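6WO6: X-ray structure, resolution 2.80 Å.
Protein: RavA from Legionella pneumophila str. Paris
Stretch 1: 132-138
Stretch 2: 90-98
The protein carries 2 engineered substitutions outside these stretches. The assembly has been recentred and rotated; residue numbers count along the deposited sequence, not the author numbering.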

# COMPACT_ATOMS: atom_id res chain seq x y z
N VAL A 132 -5.67 8.15 1.00
CA VAL A 132 -4.61 7.18 1.26
C VAL A 132 -5.20 5.78 1.46
O VAL A 132 -4.68 4.80 0.91
CB VAL A 132 -3.77 7.62 2.48
CG1 VAL A 132 -2.76 6.55 2.84
CG2 VAL A 132 -3.07 8.94 2.18
N ALA A 133 -6.28 5.68 2.22
CA ALA A 133 -6.87 4.37 2.49
C ALA A 133 -7.37 3.71 1.21
O ALA A 133 -7.12 2.52 0.97
CB ALA A 133 -8.00 4.49 3.51
N ILE A 134 -8.09 4.47 0.38
CA ILE A 134 -8.64 3.91 -0.85
C ILE A 134 -7.53 3.57 -1.83
O ILE A 134 -7.59 2.54 -2.51
CB ILE A 134 -9.67 4.87 -1.47
CG1 ILE A 134 -10.85 5.10 -0.52
CG2 ILE A 134 -10.18 4.33 -2.80
CD1 ILE A 134 -11.87 6.10 -1.04
N ALA A 135 -6.50 4.41 -1.92
CA ALA A 135 -5.38 4.11 -2.80
C ALA A 135 -4.66 2.84 -2.35
O ALA A 135 -4.28 2.01 -3.18
CB ALA A 135 -4.42 5.29 -2.85
N LEU A 136 -4.49 2.67 -1.04
CA LEU A 136 -3.88 1.45 -0.52
C LEU A 136 -4.72 0.23 -0.86
O LEU A 136 -4.20 -0.80 -1.29
CB LEU A 136 -3.69 1.57 0.99
CG LEU A 136 -3.10 0.34 1.69
CD1 LEU A 136 -1.59 0.32 1.58
CD2 LEU A 136 -3.54 0.28 3.14
N ARG A 137 -6.04 0.33 -0.67
CA ARG A 137 -6.92 -0.80 -0.97
C ARG A 137 -6.86 -1.17 -2.44
O ARG A 137 -6.79 -2.35 -2.80
CB ARG A 137 -8.35 -0.47 -0.55
CG ARG A 137 -9.29 -1.66 -0.59
CD ARG A 137 -9.20 -2.47 0.70
NE ARG A 137 -9.83 -3.78 0.56
CZ ARG A 137 -11.15 -3.98 0.56
NH1 ARG A 137 -11.98 -2.95 0.68
NH2 ARG A 137 -11.63 -5.21 0.44
N LEU A 138 -6.89 -0.16 -3.32
CA LEU A 138 -6.83 -0.43 -4.76
C LEU A 138 -5.49 -1.04 -5.15
O LEU A 138 -5.45 -1.97 -5.96
CB LEU A 138 -7.08 0.86 -5.54
CG LEU A 138 -8.49 1.46 -5.45
CD1 LEU A 138 -8.61 2.69 -6.34
CD2 LEU A 138 -9.54 0.42 -5.82
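Stretch 2 (90-98) RIISLLDPR

Stretch 1 is helical throughout, with phi/psi values clustered near -63/-43 and backbone hydrogen bonds of the i to i-4 type: Leu 136 N to Val 132 O, Arg 137 N to Ala 133 O and Leu 138 N to Ile 134 O, each 2.9 Å. Stretch 2 begins in a helix that starts earlier in the chain, and its later residues are loop or turn. Further along, the backbone bonds are of the i to i-3 type: Leu 94 N to Ile 91 O at 3.2 Å, Leu 95 N to Ile 92 O at 2.9 Å, and a weak Asp 96 N to Ser 93 O at 3.3 Å. Asp 96, at -69/119, is in extended, non-helical conformation. The position of the segment is fixed by the nearest pair of CA atoms, Ile 134 CA and Leu 95 CA, at 6.3 Å. The contacts advance along both chains in the same sense: Ile 91 meets Ile 134, Leu 94 and Leu 95 meet both Ile 134 and Arg 137, and Asp 96 and Pro 97 approach Arg 137, one helical turn from Ala 133.

The apolar contacts centre on Ile 134, a buried residue with rotamer mt whose CA-to-CB bond points sideways. Ile 134 CG2 lies 3.7 Å from Leu 94 CD1, and Ile 134 CG1 lies 3.7 Å from Leu 95 CD2, so the isoleucine meets two successive leucines through different carbons. Ile 134 CD1 extends to 4.4 Å from Ile 91 CG2, a looser contact. The two leucines share the mt rotamer but start from different directions: CA to CB points toward stretch 1 in Leu 94 and away from it in Leu 95, whose side-chain end nevertheless comes nearer. That return brings Leu 95 CD2 to 3.9 Å from Ala 133 CB, where the small alanine side chain, itself directed toward stretch 2, borders the same methyl group.

The polar contacts belong to Arg 137, whose CA-to-CB bond points toward stretch 2. With chi1 at -170° and chi2 at 84°, the side chain extends to the turn and presents its guanidinium to main-chain carbonyls. Arg 137 NH1 donates a hydrogen bond to Asp 96 O at 3.1 Å, with an N-H...O angle of 151°; the acceptor lies at the guanidinium edge, near its plane, where an N-H of the planar group points. The same Arg 137 NH1 is also 3.0 Å from Leu 94 O, which approaches obliquely. The Asp 96 carboxylate takes no part in this bond: its side chain starts away from stretch 1, and Asp 96 OD1 instead accepts a weak bond from Arg 98 N at 3.4 Å.

Together the two stretches bury 389 Å², both sides summed. Ile 134 and Arg 137 supply most of the covered area on the helix, with 78 and 82 Å², and Leu 94 and Leu 95 most of that on stretch 2, with 71 and 74 Å².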

# COMPACT_ATOMS: atom_id res chain seq x y z
N ARG A 90 -21.29 4.50 -3.40
CA ARG A 90 -20.36 3.87 -4.33
C ARG A 90 -18.92 4.22 -4.00
O ARG A 90 -18.02 3.40 -4.23
CB ARG A 90 -20.70 4.28 -5.76
CG ARG A 90 -22.02 3.73 -6.25
CD ARG A 90 -22.31 4.14 -7.68
NE ARG A 90 -23.65 3.74 -8.09
CZ ARG A 90 -24.16 3.96 -9.29
NH1 ARG A 90 -23.45 4.60 -10.21
NH2 ARG A 90 -25.39 3.56 -9.58
N ILE A 91 -18.66 5.41 -3.46
CA ILE A 91 -17.28 5.74 -3.08
C ILE A 91 -16.88 4.98 -1.82
O ILE A 91 -15.78 4.42 -1.75
CB ILE A 91 -17.11 7.25 -2.93
CG1 ILE A 91 -17.13 7.93 -4.30
CG2 ILE A 91 -15.81 7.57 -2.19
CD1 ILE A 91 -17.07 9.44 -4.24
N ILE A 92 -17.75 4.95 -0.81
CA ILE A 92 -17.39 4.34 0.46
C ILE A 92 -17.32 2.82 0.35
O ILE A 92 -16.54 2.17 1.07
CB ILE A 92 -18.38 4.80 1.55
CG1 ILE A 92 -17.90 6.13 2.16
CG2 ILE A 92 -18.58 3.75 2.63
CD1 ILE A 92 -16.47 6.09 2.65
N SER A 93 -18.08 2.22 -0.57
CA SER A 93 -18.01 0.78 -0.76
C SER A 93 -16.66 0.32 -1.29
O SER A 93 -16.40 -0.89 -1.34
CB SER A 93 -19.12 0.30 -1.69
OG SER A 93 -19.01 0.90 -2.97
N LEU A 94 -15.79 1.25 -1.71
CA LEU A 94 -14.41 0.88 -2.02
C LEU A 94 -13.68 0.42 -0.77
O LEU A 94 -12.80 -0.45 -0.85
CB LEU A 94 -13.68 2.06 -2.66
CG LEU A 94 -14.18 2.57 -4.01
CD1 LEU A 94 -13.44 3.84 -4.41
CD2 LEU A 94 -14.03 1.51 -5.08
N LEU A 95 -14.02 0.98 0.39
CA LEU A 95 -13.42 0.61 1.67
C LEU A 95 -14.21 -0.46 2.41
O LEU A 95 -13.89 -0.77 3.56
CB LEU A 95 -13.27 1.84 2.56
CG LEU A 95 -12.29 2.92 2.11
CD1 LEU A 95 -12.27 4.06 3.11
CD2 LEU A 95 -10.90 2.33 1.94
N ASP A 96 -15.24 -1.03 1.79
CA ASP A 96 -16.04 -2.06 2.43
C ASP A 96 -15.23 -3.33 2.59
O ASP A 96 -14.78 -3.90 1.59
CB ASP A 96 -17.30 -2.33 1.61
CG ASP A 96 -18.24 -3.32 2.28
OD1 ASP A 96 -18.15 -3.50 3.52
OD2 ASP A 96 -19.06 -3.93 1.57
N PRO A 97 -15.01 -3.82 3.82
CA PRO A 97 -14.26 -5.08 3.98
C PRO A 97 -14.93 -6.26 3.30
O PRO A 97 -14.23 -7.15 2.80
CB PRO A 97 -14.20 -5.26 5.50
CG PRO A 97 -14.39 -3.88 6.06
CD PRO A 97 -15.33 -3.20 5.12
N ARG A 98 -16.26 -6.29 3.25
CA ARG A 98 -16.97 -7.36 2.56
C ARG A 98 -16.79 -7.30 1.05
O ARG A 98 -17.11 -8.29 0.37
CB ARG A 98 -18.46 -7.31 2.91